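Local coordinates for ER-derived vesicles protein ERV41 (Saccharomyces cerevisiae, PDB 3ZLC), which helps carry a subset of secretory proteins in COPII-coated vesicles from the endoplasmic reticulum to the Golgi and facilitates retrograde transport back, at residues 149-161 and 175-189. Sequence-based numbering, arbitrary orientation.
Sequences LEELKFNHVINEF and DNTAQFNQDEPLTTY
Strands 156-158 and 177-179 run antiparallel, their axes 4.7 Å apart at 164°. His156 with Gln179 and Ile158 with Thr177 are hydrogen-bonded pairs, and Val157 with Ala178 is the non-hydrogen-bonded pair between them. Asn176 and Thr177 both face Ile158 in a G1 beta bulge. Beyond the other end of the pairing, Phe154 N bonds Pro185 O at 2.8 Å. Strand 19-28 flanks 156-163 on its other edge, so the pairing lies inside a mixed sheet of the lumenal domain.

His156 opens its strand. With chi1 at 61°, its CG sits between the backbone N and the carbonyl carbon, and the ring turns an edge to Tyr189 in a T-shaped stack, planes at 73°. Its CE1 stands over one face of the Tyr189 ring, 3.5 Å from Tyr189 CG, while Thr187 CG2 sits over the opposite face, toward the rim. ND1 donates to Phe154 O at 2.9 Å in the plane of the imidazole; NE2 is hydrogen-bonded to Tyr191 OH, which also meets Gln179 NE2. Both ring nitrogens are thus engaged and the ring's rotation is fixed. A leucine in its place would probably leave Phe154 O and the Tyr191 hydroxyl without these mates and Tyr189 without its edge-on partner.

Asn155 OD1 accepts from Asn181 N at 2.8 Å, the donor lying above the carbonyl plane, and from a water shared with Glu184 O and Tyr189 OH. At the 149-152 end, the two methyls of Leu186 divide between two leucines, CD1 against Leu149 and CD2 of Leu186 3.6 Å from Leu152 CB. At the 160-161 end Asp175 OD1 receives Phe161 N at 2.9 Å, nearly along its C-O axis, just past the corner at Asn159. Side-chain acceptors thus take up backbone N-H groups where the regular strand pairing stops, and the buried histidine ties this sheet to strand 188-200 of the neighbouring one.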
loop_
_atom_site.group_PDB
_atom_site.type_symbol
_atom_site.label_atom_id
_atom_site.label_comp_id
_atom_site.label_asym_id
_atom_site.label_seq_id
_atom_site.Cartn_x
_atom_site.Cartn_y
_atom_site.Cartn_z
ATOM N N LEU A 149 -2.035 22.555 1.816
ATOM C CA LEU A 149 -2.279 21.545 2.842
ATOM C C LEU A 149 -3.755 21.151 2.887
ATOM O O LEU A 149 -4.083 19.976 3.045
ATOM C CB LEU A 149 -1.793 22.044 4.207
ATOM C CG LEU A 149 -0.285 22.286 4.287
ATOM C CD1 LEU A 149 0.154 22.766 5.666
ATOM C CD2 LEU A 149 0.460 21.022 3.894
ATOM N N GLU A 150 -4.625 22.148 2.714
ATOM C CA GLU A 150 -6.077 21.971 2.675
ATOM C C GLU A 150 -6.485 20.795 1.788
ATOM O O GLU A 150 -7.376 20.011 2.133
ATOM C CB GLU A 150 -6.708 23.269 2.167
ATOM C CG GLU A 150 -8.225 23.272 2.056
ATOM C CD GLU A 150 -8.770 24.615 1.566
ATOM O OE1 GLU A 150 -7.980 25.583 1.469
ATOM O OE2 GLU A 150 -9.986 24.703 1.277
ATOM N N GLU A 151 -5.784 20.655 0.666
ATOM C CA GLU A 151 -6.091 19.645 -0.341
ATOM C C GLU A 151 -5.560 18.274 -0.005
ATOM O O GLU A 151 -6.031 17.279 -0.567
ATOM C CB GLU A 151 -5.507 20.062 -1.692
ATOM C CG GLU A 151 -6.020 21.396 -2.159
ATOM C CD GLU A 151 -7.506 21.520 -1.918
ATOM O OE1 GLU A 151 -8.252 20.617 -2.362
ATOM O OE2 GLU A 151 -7.927 22.509 -1.276
ATOM N N LEU A 152 -4.572 18.228 0.888
ATOM C CA LEU A 152 -3.842 16.999 1.196
ATOM C C LEU A 152 -4.467 16.245 2.353
ATOM O O LEU A 152 -4.606 16.785 3.448
ATOM C CB LEU A 152 -2.399 17.306 1.583
ATOM C CG LEU A 152 -1.433 17.826 0.537
ATOM C CD1 LEU A 152 -0.024 17.653 1.064
ATOM C CD2 LEU A 152 -1.629 17.054 -0.747
ATOM N N LYS A 153 -4.831 14.990 2.117
ATOM C CA LYS A 153 -5.351 14.151 3.181
ATOM C C LYS A 153 -4.883 12.739 2.912
ATOM O O LYS A 153 -5.186 12.179 1.854
ATOM C CB LYS A 153 -6.879 14.196 3.213
ATOM C CG LYS A 153 -7.472 15.548 3.579
ATOM C CD LYS A 153 -8.912 15.408 4.050
ATOM C CE LYS A 153 -9.891 15.553 2.908
ATOM N NZ LYS A 153 -9.884 16.935 2.357
ATOM N N PHE A 154 -4.140 12.160 3.852
ATOM C CA PHE A 154 -3.573 10.832 3.619
ATOM C C PHE A 154 -4.340 9.678 4.264
ATOM O O PHE A 154 -3.813 8.569 4.401
ATOM C CB PHE A 154 -2.075 10.813 3.958
ATOM C CG PHE A 154 -1.247 11.646 3.006
ATOM C CD1 PHE A 154 -1.040 11.222 1.699
ATOM C CD2 PHE A 154 -0.703 12.864 3.408
ATOM C CE1 PHE A 154 -0.286 11.998 0.803
ATOM C CE2 PHE A 154 0.051 13.643 2.525
ATOM C CZ PHE A 154 0.258 13.210 1.221
ATOM N N ASN A 155 -5.595 9.929 4.629
ATOM C CA ASN A 155 -6.528 8.831 4.879
ATOM C C ASN A 155 -6.455 7.898 3.675
ATOM O O ASN A 155 -6.318 8.344 2.539
ATOM C CB ASN A 155 -7.961 9.359 5.040
ATOM C CG ASN A 155 -8.065 10.434 6.098
ATOM O OD1 ASN A 155 -7.566 10.271 7.208
ATOM N ND2 ASN A 155 -8.696 11.549 5.753
ATOM N N HIS A 156 -6.508 6.592 3.904
ATOM C CA HIS A 156 -6.353 5.698 2.767
ATOM C C HIS A 156 -6.997 4.354 3.026
ATOM O O HIS A 156 -7.251 3.982 4.179
ATOM C CB HIS A 156 -4.866 5.523 2.415
ATOM C CG HIS A 156 -4.050 4.935 3.524
ATOM N ND1 HIS A 156 -3.564 5.692 4.565
ATOM C CD2 HIS A 156 -3.632 3.661 3.757
ATOM C CE1 HIS A 156 -2.882 4.917 5.395
ATOM N NE2 HIS A 156 -2.906 3.683 4.926
ATOM N N VAL A 157 -7.294 3.653 1.937
ATOM C CA VAL A 157 -7.825 2.298 2.001
ATOM C C VAL A 157 -6.882 1.445 1.201
ATOM O O VAL A 157 -6.579 1.772 0.055
ATOM C CB VAL A 157 -9.197 2.200 1.313
ATOM C CG1 VAL A 157 -9.628 0.726 1.198
ATOM C CG2 VAL A 157 -10.231 3.003 2.100
ATOM N N ILE A 158 -6.399 0.357 1.787
ATOM C CA ILE A 158 -5.555 -0.545 1.018
ATOM C C ILE A 158 -6.416 -1.737 0.642
ATOM O O ILE A 158 -6.751 -2.554 1.507
ATOM C CB ILE A 158 -4.327 -1.027 1.850
ATOM C CG1 ILE A 158 -3.425 0.169 2.195
ATOM C CG2 ILE A 158 -3.521 -2.067 1.057
ATOM C CD1 ILE A 158 -2.424 -0.094 3.348
ATOM N N ASN A 159 -6.790 -1.844 -0.630
ATOM C CA ASN A 159 -7.569 -3.001 -1.060
ATOM C C ASN A 159 -6.637 -4.177 -1.300
ATOM O O ASN A 159 -6.961 -5.316 -0.939
ATOM C CB ASN A 159 -8.384 -2.686 -2.320
ATOM C CG ASN A 159 -9.329 -1.542 -2.107
ATOM O OD1 ASN A 159 -10.163 -1.592 -1.197
ATOM N ND2 ASN A 159 -9.182 -0.469 -2.910
ATOM N N GLU A 160 -5.478 -3.888 -1.884
ATOM C CA GLU A 160 -4.428 -4.896 -2.066
ATOM C C GLU A 160 -3.048 -4.297 -1.885
ATOM O O GLU A 160 -2.790 -3.167 -2.316
ATOM C CB GLU A 160 -4.492 -5.528 -3.473
ATOM C CG GLU A 160 -3.429 -6.654 -3.629
ATOM C CD GLU A 160 -3.367 -7.250 -5.029
ATOM O OE1 GLU A 160 -4.089 -6.758 -5.926
ATOM O OE2 GLU A 160 -2.577 -8.208 -5.229
ATOM N N PHE A 161 -2.161 -5.064 -1.250
ATOM C CA PHE A 161 -0.735 -4.771 -1.257
ATOM C C PHE A 161 -0.018 -6.112 -1.106
ATOM O O PHE A 161 -0.068 -6.725 -0.042
ATOM C CB PHE A 161 -0.339 -3.832 -0.117
ATOM C CG PHE A 161 1.060 -3.330 -0.242
ATOM C CD1 PHE A 161 1.369 -2.360 -1.188
ATOM C CD2 PHE A 161 2.080 -3.847 0.553
ATOM C CE1 PHE A 161 2.669 -1.894 -1.335
ATOM C CE2 PHE A 161 3.377 -3.389 0.414
ATOM C CZ PHE A 161 3.675 -2.416 -0.535
ATOM N N ASP A 175 -4.121 -6.107 3.098
ATOM C CA ASP A 175 -5.313 -6.197 2.238
ATOM C C ASP A 175 -6.575 -5.878 3.010
ATOM O O ASP A 175 -6.749 -6.349 4.141
ATOM C CB ASP A 175 -5.495 -7.617 1.654
ATOM C CG ASP A 175 -4.544 -7.913 0.516
ATOM O OD1 ASP A 175 -3.700 -7.055 0.206
ATOM O OD2 ASP A 175 -4.613 -9.031 -0.041
ATOM N N ASN A 176 -7.473 -5.117 2.385
ATOM C CA ASN A 176 -8.753 -4.775 2.998
ATOM C C ASN A 176 -8.595 -4.111 4.380
ATOM O O ASN A 176 -9.252 -4.480 5.346
ATOM C CB ASN A 176 -9.660 -6.014 3.082
ATOM C CG ASN A 176 -9.791 -6.732 1.742
ATOM O OD1 ASN A 176 -9.364 -7.877 1.600
ATOM N ND2 ASN A 176 -10.368 -6.054 0.752
ATOM N N THR A 177 -7.729 -3.109 4.453
ATOM C CA THR A 177 -7.557 -2.338 5.678
ATOM C C THR A 177 -7.656 -0.870 5.311
ATOM O O THR A 177 -7.518 -0.518 4.145
ATOM C CB THR A 177 -6.179 -2.574 6.316
ATOM O OG1 THR A 177 -5.167 -2.135 5.412
ATOM C CG2 THR A 177 -5.973 -4.056 6.637
ATOM N N ALA A 178 -7.885 -0.016 6.301
ATOM C CA ALA A 178 -7.974 1.422 6.055
ATOM C C ALA A 178 -7.472 2.172 7.280
ATOM O O ALA A 178 -7.595 1.687 8.412
ATOM C CB ALA A 178 -9.433 1.823 5.734
ATOM N N GLN A 179 -6.905 3.349 7.047
ATOM C CA GLN A 179 -6.584 4.274 8.126
ATOM C C GLN A 179 -7.160 5.640 7.780
ATOM O O GLN A 179 -7.034 6.115 6.649
ATOM C CB GLN A 179 -5.065 4.343 8.346
ATOM C CG GLN A 179 -4.501 3.054 8.958
ATOM C CD GLN A 179 -3.168 3.234 9.678
ATOM O OE1 GLN A 179 -3.104 3.849 10.744
ATOM N NE2 GLN A 179 -2.097 2.673 9.106
ATOM N N PHE A 180 -7.812 6.263 8.752
ATOM C CA PHE A 180 -8.305 7.610 8.564
ATOM C C PHE A 180 -8.406 8.336 9.892
ATOM O O PHE A 180 -8.596 7.727 10.944
ATOM C CB PHE A 180 -9.663 7.612 7.860
ATOM C CG PHE A 180 -10.794 7.234 8.746
ATOM C CD1 PHE A 180 -11.477 8.203 9.469
ATOM C CD2 PHE A 180 -11.184 5.914 8.859
ATOM C CE1 PHE A 180 -12.522 7.858 10.301
ATOM C CE2 PHE A 180 -12.239 5.565 9.679
ATOM C CZ PHE A 180 -12.904 6.535 10.407
ATOM N N ASN A 181 -8.302 9.651 9.823
ATOM C CA ASN A 181 -8.387 10.492 11.006
ATOM C C ASN A 181 -8.788 11.851 10.482
ATOM O O ASN A 181 -7.969 12.552 9.883
ATOM C CB ASN A 181 -7.029 10.563 11.729
ATOM C CG ASN A 181 -7.086 11.368 13.032
ATOM O OD1 ASN A 181 -7.905 12.280 13.194
ATOM N ND2 ASN A 181 -6.196 11.038 13.962
ATOM N N GLN A 182 -10.048 12.216 10.685
ATOM C CA GLN A 182 -10.566 13.454 10.126
ATOM C C GLN A 182 -9.906 14.670 10.776
ATOM O O GLN A 182 -9.904 15.761 10.206
ATOM C CB GLN A 182 -12.097 13.498 10.250
ATOM C CG GLN A 182 -12.794 12.260 9.673
ATOM C CD GLN A 182 -14.308 12.406 9.582
ATOM O OE1 GLN A 182 -15.056 11.743 10.307
ATOM N NE2 GLN A 182 -14.765 13.264 8.674
ATOM N N ASP A 183 -9.317 14.462 11.952
ATOM C CA ASP A 183 -8.626 15.530 12.670
ATOM C C ASP A 183 -7.131 15.615 12.322
ATOM O O ASP A 183 -6.489 16.627 12.574
ATOM C CB ASP A 183 -8.816 15.354 14.181
ATOM C CG ASP A 183 -10.268 15.510 14.607
ATOM O OD1 ASP A 183 -11.021 16.232 13.917
ATOM O OD2 ASP A 183 -10.656 14.907 15.634
ATOM N N GLU A 184 -6.578 14.557 11.743
ATOM C CA GLU A 184 -5.172 14.577 11.348
ATOM C C GLU A 184 -4.982 14.158 9.889
ATOM O O GLU A 184 -4.458 13.076 9.622
ATOM C CB GLU A 184 -4.336 13.667 12.266
ATOM C CG GLU A 184 -4.403 14.007 13.769
ATOM C CD GLU A 184 -3.801 15.362 14.105
ATOM O OE1 GLU A 184 -2.960 15.859 13.325
ATOM O OE2 GLU A 184 -4.170 15.933 15.154
ATOM N N PRO A 185 -5.396 15.024 8.939
ATOM C CA PRO A 185 -5.264 14.705 7.507
ATOM C C PRO A 185 -3.819 14.534 7.041
ATOM O O PRO A 185 -3.580 13.768 6.105
ATOM C CB PRO A 185 -5.878 15.936 6.805
ATOM C CG PRO A 185 -5.851 17.048 7.838
ATOM C CD PRO A 185 -6.045 16.332 9.159
ATOM N N LEU A 186 -2.879 15.254 7.656
ATOM C CA LEU A 186 -1.486 15.233 7.199
ATOM C C LEU A 186 -0.624 14.217 7.948
ATOM O O LEU A 186 0.608 14.337 8.016
ATOM C CB LEU A 186 -0.883 16.620 7.310
ATOM C CG LEU A 186 -1.584 17.621 6.388
ATOM C CD1 LEU A 186 -1.136 19.054 6.655
ATOM C CD2 LEU A 186 -1.273 17.216 4.973
ATOM N N THR A 187 -1.280 13.218 8.519
ATOM C CA THR A 187 -0.577 12.129 9.178
ATOM C C THR A 187 0.264 11.351 8.168
ATOM O O THR A 187 -0.162 11.111 7.037
ATOM C CB THR A 187 -1.572 11.220 9.902
ATOM O OG1 THR A 187 -2.145 11.965 10.983
ATOM C CG2 THR A 187 -0.885 9.958 10.456
ATOM N N THR A 188 1.473 10.987 8.585
ATOM C CA THR A 188 2.350 10.133 7.793
ATOM C C THR A 188 2.212 8.696 8.283
ATOM O O THR A 188 2.356 8.423 9.481
ATOM C CB THR A 188 3.805 10.570 7.964
ATOM O OG1 THR A 188 4.011 11.792 7.244
ATOM C CG2 THR A 188 4.757 9.495 7.439
ATOM N N TYR A 189 1.935 7.784 7.359
ATOM C CA TYR A 189 1.798 6.382 7.692
ATOM C C TYR A 189 2.962 5.598 7.094
ATOM O O TYR A 189 3.274 5.739 5.903
ATOM C CB TYR A 189 0.469 5.848 7.132
ATOM C CG TYR A 189 -0.761 6.582 7.650
ATOM C CD1 TYR A 189 -1.250 7.710 7.003
ATOM C CD2 TYR A 189 -1.442 6.126 8.781
ATOM C CE1 TYR A 189 -2.378 8.372 7.471
ATOM C CE2 TYR A 189 -2.567 6.775 9.253
ATOM C CZ TYR A 189 -3.029 7.897 8.591
ATOM O OH TYR A 189 -4.146 8.553 9.064
HETATM O O HOH W 1 -4.955 10.685 7.887
HETATM O O HOH W 2 -8.331 13.750 7.466
HETATM O O HOH W 3 -10.999 -3.133 1.161
HETATM O O HOH W 4 -7.103 -8.431 -1.651
#